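Local coordinates for protein peptidoglycan-N-acetylmuramic acid deacetylase PdaA (Bacillus subtilis, PDB 1NY1) that removes acetyl groups from N-acetylmuramic acid in peptidoglycan, leading to muramic delta-lactam in the spore cortex, and is required for germination, at residues G52-N55 / G56-K60; T110-A113 / D114-Q117; E148-L151 / K152-R156; L198-S202 / R203-E207. All blocks are in the same frame, centred on the assembly; numbering follows the deposited sequence.

Following the chain from the N terminus, contact 1 (52-60) comes first, in the loop that leads from strand 44-51 into helix 58-67. Contact 2 (110-117) starts helix 113-131, contact 3 (148-156) is one short helix, and contact 4 (198-207) closes the loop between strand 194-198 and helix 205-219. All four are local and stand in series; none encloses or crosses another. In space they form two pairs. Contacts 1 and 4, their centres about 8 Å apart, join two strand-to-helix loops of the parallel sheet through threonine and asparagine side chains. Contacts 2 and 3, about 10 Å apart between centres, pack two helices together.

Contact 1: residues G52-N55 / G56-K60; sequences GYEN and GYTPK
The carboxylate of Glu54 reaches forward over the turn and meets Thr58 with both oxygens, the two side chains lying at a slant to each other. With CG anti to the backbone N (chi1 -179°) and a bend at CG, OE1 lies 2.5 Å from Thr58 OG1, a very short bond in which the hydroxyl is the donor. OE2 turns its syn lone pair to the backbone and accepts from Thr58 N at 3.0 Å (155° at the hydrogen), with a weak bond from Gly56 N in addition. The ring carbon CD of Pro59 rests 3.5 Å from OE2. Asn55 and Tyr57 point the same way, side by side, with amide and ring planes 88° apart; the carbonyl of Asn55 lies over one ring face, its O 3.8 Å from Tyr57 CE2. Asn55 ND2 is bound elsewhere, to Val201 O, while Thr58 OG1 also pairs with Thr200 OG1. Water 1 bridges the turn, accepting from Asn55 N at 2.9 Å and from Tyr57 N. Donors thus gather on one carboxylate at the start of helix 58-67, which would probably stabilise the ionised form of Glu54 and tie the loop after strand 44-51 to that helix.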
loop_
_atom_site.group_PDB
_atom_site.type_symbol
_atom_site.label_atom_id
_atom_site.label_comp_id
_atom_site.label_asym_id
_atom_site.label_seq_id
_atom_site.Cartn_x
_atom_site.Cartn_y
_atom_site.Cartn_z
ATOM N N GLY A 52 5.058 -6.742 -6.733
ATOM C CA GLY A 52 5.810 -7.980 -6.589
ATOM C C GLY A 52 6.587 -8.324 -7.847
ATOM O O GLY A 52 7.602 -9.011 -7.783
ATOM N N TYR A 53 6.089 -7.865 -8.993
ATOM C CA TYR A 53 6.741 -8.085 -10.281
ATOM C C TYR A 53 6.242 -7.038 -11.266
ATOM O O TYR A 53 5.269 -6.331 -10.994
ATOM C CB TYR A 53 6.463 -9.492 -10.829
ATOM C CG TYR A 53 5.005 -9.765 -11.103
ATOM C CD1 TYR A 53 4.146 -10.147 -10.074
ATOM C CD2 TYR A 53 4.476 -9.608 -12.381
ATOM C CE1 TYR A 53 2.794 -10.364 -10.312
ATOM C CE2 TYR A 53 3.125 -9.820 -12.631
ATOM C CZ TYR A 53 2.292 -10.197 -11.590
ATOM O OH TYR A 53 0.957 -10.404 -11.823
ATOM N N GLU A 54 6.896 -6.949 -12.417
ATOM C CA GLU A 54 6.531 -5.957 -13.422
ATOM C C GLU A 54 5.889 -6.588 -14.657
ATOM O O GLU A 54 6.338 -7.628 -15.136
ATOM C CB GLU A 54 7.792 -5.168 -13.808
ATOM C CG GLU A 54 7.613 -4.058 -14.840
ATOM C CD GLU A 54 6.626 -2.980 -14.404
ATOM O OE1 GLU A 54 6.327 -2.877 -13.194
ATOM O OE2 GLU A 54 6.162 -2.222 -15.279
ATOM N N ASN A 55 4.821 -5.968 -15.160
ATOM C CA ASN A 55 4.152 -6.479 -16.348
ATOM C C ASN A 55 4.059 -5.403 -17.436
ATOM O O ASN A 55 3.251 -5.506 -18.358
ATOM C CB ASN A 55 2.760 -7.022 -16.000
ATOM C CG ASN A 55 2.164 -7.861 -17.119
ATOM O OD1 ASN A 55 2.878 -8.588 -17.812
ATOM N ND2 ASN A 55 0.846 -7.778 -17.288
ATOM N N GLY A 56 4.878 -4.361 -17.300
ATOM C CA GLY A 56 4.944 -3.310 -18.304
ATOM C C GLY A 56 4.152 -2.021 -18.164
ATOM O O GLY A 56 4.204 -1.189 -19.066
ATOM N N TYR A 57 3.456 -1.829 -17.047
ATOM C CA TYR A 57 2.649 -0.631 -16.872
ATOM C C TYR A 57 3.089 0.338 -15.782
ATOM O O TYR A 57 2.552 1.443 -15.689
ATOM C CB TYR A 57 1.186 -1.028 -16.615
ATOM C CG TYR A 57 0.603 -1.958 -17.659
ATOM C CD1 TYR A 57 0.431 -1.536 -18.974
ATOM C CD2 TYR A 57 0.245 -3.268 -17.333
ATOM C CE1 TYR A 57 -0.084 -2.394 -19.947
ATOM C CE2 TYR A 57 -0.272 -4.139 -18.300
ATOM C CZ TYR A 57 -0.431 -3.691 -19.606
ATOM O OH TYR A 57 -0.910 -4.538 -20.584
ATOM N N THR A 58 4.056 -0.042 -14.955
ATOM C CA THR A 58 4.459 0.856 -13.877
ATOM C C THR A 58 4.989 2.207 -14.364
ATOM O O THR A 58 4.767 3.226 -13.717
ATOM C CB THR A 58 5.457 0.168 -12.934
ATOM O OG1 THR A 58 4.852 -1.029 -12.426
ATOM C CG2 THR A 58 5.792 1.075 -11.756
ATOM N N PRO A 59 5.698 2.231 -15.508
ATOM C CA PRO A 59 6.200 3.518 -16.000
ATOM C C PRO A 59 5.025 4.459 -16.260
ATOM O O PRO A 59 5.090 5.644 -15.938
ATOM C CB PRO A 59 6.925 3.134 -17.283
ATOM C CG PRO A 59 7.495 1.803 -16.937
ATOM C CD PRO A 59 6.331 1.116 -16.232
ATOM N N LYS A 60 3.948 3.937 -16.844
ATOM C CA LYS A 60 2.781 4.774 -17.111
ATOM C C LYS A 60 2.116 5.222 -15.811
ATOM O O LYS A 60 1.651 6.360 -15.709
ATOM C CB LYS A 60 1.768 4.046 -18.006
ATOM C CG LYS A 60 2.180 3.972 -19.484
ATOM C CD LYS A 60 1.029 3.520 -20.391
ATOM C CE LYS A 60 0.591 2.086 -20.086
ATOM N NZ LYS A 60 -0.631 1.676 -20.852
HETATM O O HOH W 1 3.453 -3.529 -14.428
#

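Contact 2: residues T110-A113 / D114-Q117; sequences TKTA and DQIQ
Thr112 occupies the N-cap position of helix 113-131, and its hydroxyl oxygen takes the backbone N-H of Gln115, three residues on. The bond from Gln115 N to Thr112 OG1 is long at 3.3 Å but fairly straight, 163° at the hydrogen. A chi1 of 67° sets OG1 between the backbone N and the carbonyl carbon, which points it forward to the N-H of Gln115. The next two backbone donors are satisfied by ordinary helical bonds: Ile116 N gives to Thr112 O at 2.9 Å, and Gln117 N to Ala113 O at 3.0 Å. Thr112 therefore serves the helix start twice, once with its side chain and once with its carbonyl. Just before it, Lys111 O accepts from the hydroxyl of Tyr149, and Thr110 OG1 bonds to the backbone oxygen of Asp107. Apolar atoms fill in around these bonds. Lys111 and Gln115 cross at about a right angle, CB of Lys111 lying 3.8 Å from CB of Gln115, and the aliphatic part of Gln115 runs past the capping hydroxyl, its CG 3.5 Å from Thr112 OG1. CG1 of Ile116 packs against Thr112 O and against CB of Lys111. Ile116 also touches Tyr149 and Leu157, and Ala113 rests on Glu153, so that the first turn of helix 113-131 lies beside helix 148-156, at the end of the loop that follows strand 97-100.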
loop_
_atom_site.group_PDB
_atom_site.type_symbol
_atom_site.label_atom_id
_atom_site.label_comp_id
_atom_site.label_asym_id
_atom_site.label_seq_id
_atom_site.Cartn_x
_atom_site.Cartn_y
_atom_site.Cartn_z
ATOM N N THR A 110 5.073 -17.474 10.009
ATOM C CA THR A 110 5.837 -18.716 10.023
ATOM C C THR A 110 7.339 -18.466 10.171
ATOM O O THR A 110 8.135 -19.408 10.153
ATOM C CB THR A 110 5.603 -19.516 8.724
ATOM O OG1 THR A 110 6.176 -18.809 7.616
ATOM C CG2 THR A 110 4.110 -19.705 8.477
ATOM N N LYS A 111 7.719 -17.199 10.315
ATOM C CA LYS A 111 9.124 -16.817 10.454
ATOM C C LYS A 111 9.482 -16.379 11.873
ATOM O O LYS A 111 8.670 -15.779 12.577
ATOM C CB LYS A 111 9.464 -15.668 9.497
ATOM C CG LYS A 111 9.248 -15.967 8.022
ATOM C CD LYS A 111 10.124 -17.110 7.533
ATOM C CE LYS A 111 9.837 -17.421 6.067
ATOM N NZ LYS A 111 10.596 -18.604 5.554
ATOM N N THR A 112 10.711 -16.672 12.280
ATOM C CA THR A 112 11.189 -16.291 13.601
ATOM C C THR A 112 11.564 -14.813 13.570
ATOM O O THR A 112 11.627 -14.206 12.499
ATOM C CB THR A 112 12.437 -17.087 13.987
ATOM O OG1 THR A 112 13.521 -16.714 13.126
ATOM C CG2 THR A 112 12.176 -18.577 13.845
ATOM N N ALA A 113 11.823 -14.238 14.742
ATOM C CA ALA A 113 12.192 -12.827 14.828
ATOM C C ALA A 113 13.407 -12.520 13.957
ATOM O O ALA A 113 13.418 -11.528 13.227
ATOM C CB ALA A 113 12.473 -12.447 16.275
ATOM N N ASP A 114 14.430 -13.371 14.026
ATOM C CA ASP A 114 15.633 -13.160 13.225
ATOM C C ASP A 114 15.317 -13.191 11.735
ATOM O O ASP A 114 15.824 -12.373 10.965
ATOM C CB ASP A 114 16.698 -14.217 13.541
ATOM C CG ASP A 114 17.196 -14.133 14.968
ATOM O OD1 ASP A 114 17.155 -13.024 15.547
ATOM O OD2 ASP A 114 17.647 -15.170 15.510
ATOM N N GLN A 115 14.478 -14.139 11.330
ATOM C CA GLN A 115 14.100 -14.265 9.927
ATOM C C GLN A 115 13.325 -13.045 9.449
ATOM O O GLN A 115 13.544 -12.553 8.340
ATOM C CB GLN A 115 13.269 -15.531 9.727
ATOM C CG GLN A 115 14.110 -16.792 9.719
ATOM C CD GLN A 115 13.277 -18.051 9.704
ATOM O OE1 GLN A 115 13.735 -19.101 9.258
ATOM N NE2 GLN A 115 12.051 -17.960 10.207
ATOM N N ILE A 116 12.419 -12.561 10.291
ATOM C CA ILE A 116 11.621 -11.388 9.964
ATOM C C ILE A 116 12.538 -10.180 9.774
ATOM O O ILE A 116 12.382 -9.412 8.823
ATOM C CB ILE A 116 10.595 -11.080 11.083
ATOM C CG1 ILE A 116 9.552 -12.197 11.146
ATOM C CG2 ILE A 116 9.930 -9.724 10.831
ATOM C CD1 ILE A 116 8.477 -11.988 12.193
ATOM N N GLN A 117 13.500 -10.018 10.677
ATOM C CA GLN A 117 14.432 -8.899 10.588
ATOM C C GLN A 117 15.175 -8.909 9.255
ATOM O O GLN A 117 15.355 -7.864 8.626
ATOM C CB GLN A 117 15.446 -8.945 11.735
ATOM C CG GLN A 117 16.488 -7.832 11.676
ATOM C CD GLN A 117 17.514 -7.930 12.789
ATOM O OE1 GLN A 117 18.188 -8.951 12.941
ATOM N NE2 GLN A 117 17.644 -6.864 13.570
#

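Contact 3: residues E148-L151 / K152-R156; sequences EYVL and KETKR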
loop_
_atom_site.group_PDB
_atom_site.type_symbol
_atom_site.label_atom_id
_atom_site.label_comp_id
_atom_site.label_asym_id
_atom_site.label_seq_id
_atom_site.Cartn_x
_atom_site.Cartn_y
_atom_site.Cartn_z
ATOM N N GLU A 148 -0.758 -11.039 16.051
ATOM C CA GLU A 148 -0.291 -10.121 17.073
ATOM C C GLU A 148 1.230 -10.241 17.168
ATOM O O GLU A 148 1.930 -9.243 17.338
ATOM C CB GLU A 148 -0.956 -10.439 18.409
ATOM C CG GLU A 148 -0.479 -9.574 19.555
ATOM C CD GLU A 148 -1.518 -9.441 20.643
ATOM O OE1 GLU A 148 -2.458 -10.264 20.665
ATOM O OE2 GLU A 148 -1.392 -8.518 21.476
ATOM N N TYR A 149 1.738 -11.464 17.034
ATOM C CA TYR A 149 3.176 -11.714 17.083
ATOM C C TYR A 149 3.908 -10.938 15.987
ATOM O O TYR A 149 4.957 -10.343 16.234
ATOM C CB TYR A 149 3.457 -13.211 16.918
ATOM C CG TYR A 149 4.858 -13.534 16.433
ATOM C CD1 TYR A 149 5.966 -13.370 17.263
ATOM C CD2 TYR A 149 5.074 -13.982 15.132
ATOM C CE1 TYR A 149 7.257 -13.648 16.804
ATOM C CE2 TYR A 149 6.354 -14.260 14.665
ATOM C CZ TYR A 149 7.440 -14.091 15.503
ATOM O OH TYR A 149 8.704 -14.367 15.036
ATOM N N VAL A 150 3.357 -10.962 14.776
ATOM C CA VAL A 150 3.956 -10.262 13.644
ATOM C C VAL A 150 3.907 -8.752 13.851
ATOM O O VAL A 150 4.862 -8.043 13.531
ATOM C CB VAL A 150 3.226 -10.598 12.322
ATOM C CG1 VAL A 150 3.796 -9.759 11.181
ATOM C CG2 VAL A 150 3.379 -12.081 12.007
ATOM N N LEU A 151 2.786 -8.263 14.378
ATOM C CA LEU A 151 2.627 -6.834 14.626
ATOM C C LEU A 151 3.570 -6.368 15.727
ATOM O O LEU A 151 4.173 -5.300 15.630
ATOM C CB LEU A 151 1.182 -6.514 15.021
ATOM C CG LEU A 151 0.127 -6.577 13.919
ATOM C CD1 LEU A 151 -1.236 -6.230 14.498
ATOM C CD2 LEU A 151 0.497 -5.604 12.802
ATOM N N LYS A 152 3.695 -7.180 16.772
ATOM C CA LYS A 152 4.562 -6.851 17.893
ATOM C C LYS A 152 6.024 -6.811 17.460
ATOM O O LYS A 152 6.751 -5.868 17.775
ATOM C CB LYS A 152 4.379 -7.883 19.008
ATOM C CG LYS A 152 5.158 -7.576 20.269
ATOM C CD LYS A 152 5.141 -8.761 21.223
ATOM C CE LYS A 152 5.952 -8.469 22.475
ATOM N NZ LYS A 152 5.350 -7.362 23.271
ATOM N N GLU A 153 6.453 -7.837 16.732
ATOM C CA GLU A 153 7.830 -7.916 16.267
ATOM C C GLU A 153 8.215 -6.841 15.262
ATOM O O GLU A 153 9.284 -6.238 15.375
ATOM C CB GLU A 153 8.108 -9.290 15.658
ATOM C CG GLU A 153 8.787 -10.232 16.618
ATOM C CD GLU A 153 10.073 -9.640 17.161
ATOM O OE1 GLU A 153 10.997 -9.379 16.360
ATOM O OE2 GLU A 153 10.155 -9.422 18.386
ATOM N N THR A 154 7.356 -6.609 14.274
ATOM C CA THR A 154 7.646 -5.605 13.261
ATOM C C THR A 154 7.693 -4.212 13.887
ATOM O O THR A 154 8.527 -3.393 13.510
ATOM C CB THR A 154 6.611 -5.655 12.104
ATOM O OG1 THR A 154 5.280 -5.517 12.623
ATOM C CG2 THR A 154 6.726 -6.980 11.356
ATOM N N LYS A 155 6.816 -3.961 14.854
ATOM C CA LYS A 155 6.783 -2.679 15.548
ATOM C C LYS A 155 8.066 -2.520 16.355
ATOM O O LYS A 155 8.609 -1.420 16.473
ATOM C CB LYS A 155 5.574 -2.603 16.488
ATOM C CG LYS A 155 5.523 -1.336 17.329
ATOM C CD LYS A 155 4.389 -1.363 18.346
ATOM C CE LYS A 155 4.422 -0.113 19.217
ATOM N NZ LYS A 155 3.364 -0.097 20.261
ATOM N N ARG A 156 8.553 -3.624 16.912
ATOM C CA ARG A 156 9.780 -3.583 17.697
ATOM C C ARG A 156 10.933 -3.199 16.779
ATOM O O ARG A 156 11.896 -2.567 17.210
ATOM C CB ARG A 156 10.061 -4.946 18.335
ATOM C CG ARG A 156 11.195 -4.916 19.352
ATOM C CD ARG A 156 11.420 -6.277 19.995
ATOM N NE ARG A 156 12.586 -6.979 19.459
ATOM C CZ ARG A 156 12.719 -7.383 18.199
ATOM N NH1 ARG A 156 11.759 -7.159 17.313
ATOM N NH2 ARG A 156 13.814 -8.029 17.824
#
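Val150 O is gripped twice by Thr154, one turn further along the same helix. The hydroxyl donates from OG1 at 2.7 Å and the backbone N at 3.0 Å, both tilted out of the carbonyl plane. This needs a chi1 of 55°, which swings OG1 back toward the preceding turn and leaves the methyl CG2 facing Val150, 4.0 Å from its CG1. The remaining backbone bonds are those of a regular alpha helix: Lys152 N to Glu148 O (2.8 Å), Glu153 N to Tyr149 O (3.0 Å) and Lys155 N to Leu151 O. With a valine in place of Thr154, the carbonyl of Val150 would probably lose its second donor and keep just the backbone N-H. Further out, Glu153 and Arg156 form a salt bridge through OE1 and NH1; OE2 of Glu153 lies over one face of the guanidinium, and Glu153 O is at its edge. The same Glu153 uses its aliphatic part for packing, its CG approaching CE1 of the Tyr149 ring at 3.7 Å, with carboxylate and ring planes 29° apart. Glu148 OE2 is bound by Lys31 NZ in a salt bridge and by the hydroxyl of Tyr32, while Leu151 and Thr154 turn to Thr161 of strand 160-161. The result is an amphipathic surface helix, with i to i+4 pairing along its length and threonine returning its hydroxyl to the carbonyl one turn back, as is common for threonine in alpha helices. It packs on helix 113-131 within the NodB-homology domain.

Contact 4: residues L198-S202 / R203-E207; sequences LHTVS and RDNAE
Asn205 sends its side chain back across the mouth of the loop toward Thr200 and Ser202. Its CB lies 3.3 Å from Ser202 O, the carbonyl that also accepts the backbone N-H of Asn205 at 3.0 Å (152° at the hydrogen). Next comes CG, which chi1 (71°) folds in between the backbone N and the carbonyl carbon. Asn205 CG lies 3.7 Å from Thr200 CA and also meets the carbonyl oxygen of Ser202. Beyond CG the amide enters the loop among the carbonyl oxygens of Thr200 and Ser202 on one side and CA of Thr200 with the carbonyl of His199 on the other; which end is oxygen and which nitrogen is doubtful. The bond from Asn205 N closes a type II beta turn from Ser202 to Asn205, with Asp204 at a positive phi of 65°, and the chain passes straight from it into helix 205-219. This strand-to-helix connection belongs to the parallel barrel-like core of the polysaccharide deacetylase family and carries His199, by similarity the proton donor. Cutting the Asn205 side chain back to an alanine is likely to take away the polar group set among the carbonyls of Thr200 and Ser202 and open a gap beside Thr200 CA. At the turn, water 2 joins Ser202 OG, at 2.6 Å, to Arg203 O, to which it donates at 2.9 Å. Arg203 NH1 makes a long ion pair with Asp204 OD2 (3.8 Å), and its NH2 bonds weakly to Gln176 O. Back at the strand end, the backbone N of His199 bonds to Asp170, its ring meets that of Trp171, and Leu198 still pairs with Thr48 and Asp50 of strand 44-51.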
loop_
_atom_site.group_PDB
_atom_site.type_symbol
_atom_site.label_atom_id
_atom_site.label_comp_id
_atom_site.label_asym_id
_atom_site.label_seq_id
_atom_site.Cartn_x
_atom_site.Cartn_y
_atom_site.Cartn_z
ATOM N N LEU A 198 -3.588 -0.670 -4.654
ATOM C CA LEU A 198 -3.651 -0.927 -6.088
ATOM C C LEU A 198 -2.457 -1.745 -6.555
ATOM O O LEU A 198 -1.432 -1.812 -5.876
ATOM C CB LEU A 198 -3.659 0.393 -6.864
ATOM C CG LEU A 198 -4.767 1.398 -6.559
ATOM C CD1 LEU A 198 -4.533 2.673 -7.353
ATOM C CD2 LEU A 198 -6.114 0.785 -6.903
ATOM N N HIS A 199 -2.610 -2.375 -7.714
ATOM C CA HIS A 199 -1.543 -3.149 -8.339
ATOM C C HIS A 199 -1.312 -2.428 -9.657
ATOM O O HIS A 199 -2.146 -1.625 -10.073
ATOM C CB HIS A 199 -1.986 -4.596 -8.567
ATOM C CG HIS A 199 -2.256 -5.331 -7.293
ATOM N ND1 HIS A 199 -1.245 -5.838 -6.505
ATOM C CD2 HIS A 199 -3.404 -5.524 -6.603
ATOM C CE1 HIS A 199 -1.759 -6.305 -5.381
ATOM N NE2 HIS A 199 -3.067 -6.125 -5.414
ATOM N N THR A 200 -0.188 -2.690 -10.312
ATOM C CA THR A 200 0.107 -2.012 -11.566
ATOM C C THR A 200 0.383 -2.992 -12.700
ATOM O O THR A 200 1.013 -2.632 -13.694
ATOM C CB THR A 200 1.342 -1.089 -11.412
ATOM O OG1 THR A 200 2.517 -1.892 -11.219
ATOM C CG2 THR A 200 1.167 -0.163 -10.210
ATOM N N VAL A 201 -0.111 -4.218 -12.563
ATOM C CA VAL A 201 0.129 -5.250 -13.568
ATOM C C VAL A 201 -1.003 -5.525 -14.559
ATOM O O VAL A 201 -0.778 -6.160 -15.593
ATOM C CB VAL A 201 0.485 -6.600 -12.893
ATOM C CG1 VAL A 201 1.781 -6.467 -12.112
ATOM C CG2 VAL A 201 -0.646 -7.042 -11.960
ATOM N N SER A 202 -2.210 -5.051 -14.268
ATOM C CA SER A 202 -3.342 -5.332 -15.149
ATOM C C SER A 202 -3.566 -4.318 -16.268
ATOM O O SER A 202 -3.386 -3.117 -16.081
ATOM C CB SER A 202 -4.617 -5.478 -14.313
ATOM O OG SER A 202 -5.612 -6.208 -15.019
ATOM N N ARG A 203 -3.978 -4.818 -17.431
ATOM C CA ARG A 203 -4.218 -3.975 -18.595
ATOM C C ARG A 203 -5.026 -2.722 -18.279
ATOM O O ARG A 203 -6.072 -2.789 -17.630
ATOM C CB ARG A 203 -4.930 -4.777 -19.693
ATOM C CG ARG A 203 -5.161 -3.985 -20.972
ATOM C CD ARG A 203 -5.711 -4.879 -22.071
ATOM N NE ARG A 203 -6.968 -5.495 -21.673
ATOM C CZ ARG A 203 -8.139 -4.870 -21.678
ATOM N NH1 ARG A 203 -8.214 -3.605 -22.070
ATOM N NH2 ARG A 203 -9.234 -5.504 -21.276
ATOM N N ASP A 204 -4.505 -1.585 -18.734
ATOM C CA ASP A 204 -5.128 -0.282 -18.560
ATOM C C ASP A 204 -5.263 0.257 -17.135
ATOM O O ASP A 204 -5.990 1.228 -16.917
ATOM C CB ASP A 204 -6.505 -0.274 -19.244
ATOM C CG ASP A 204 -6.416 -0.018 -20.743
ATOM O OD1 ASP A 204 -5.293 0.111 -21.272
ATOM O OD2 ASP A 204 -7.475 0.064 -21.401
ATOM N N ASN A 205 -4.576 -0.340 -16.162
ATOM C CA ASN A 205 -4.688 0.156 -14.793
ATOM C C ASN A 205 -4.215 1.607 -14.685
ATOM O O ASN A 205 -4.775 2.384 -13.913
ATOM C CB ASN A 205 -3.918 -0.732 -13.794
ATOM C CG ASN A 205 -2.405 -0.603 -13.918
ATOM O OD1 ASN A 205 -1.755 -1.335 -14.675
ATOM N ND2 ASN A 205 -1.840 0.334 -13.173
ATOM N N ALA A 206 -3.204 1.983 -15.464
ATOM C CA ALA A 206 -2.694 3.357 -15.429
ATOM C C ALA A 206 -3.739 4.342 -15.955
ATOM O O ALA A 206 -3.913 5.432 -15.404
ATOM C CB ALA A 206 -1.412 3.468 -16.250
ATOM N N GLU A 207 -4.420 3.955 -17.031
ATOM C CA GLU A 207 -5.457 4.791 -17.623
ATOM C C GLU A 207 -6.644 4.902 -16.662
ATOM O O GLU A 207 -7.244 5.968 -16.524
ATOM C CB GLU A 207 -5.921 4.196 -18.960
ATOM C CG GLU A 207 -4.922 4.283 -20.128
ATOM C CD GLU A 207 -3.687 3.393 -19.976
ATOM O OE1 GLU A 207 -3.705 2.437 -19.171
ATOM O OE2 GLU A 207 -2.694 3.642 -20.690
HETATM O O HOH W 2 -7.436 -5.155 -16.546
#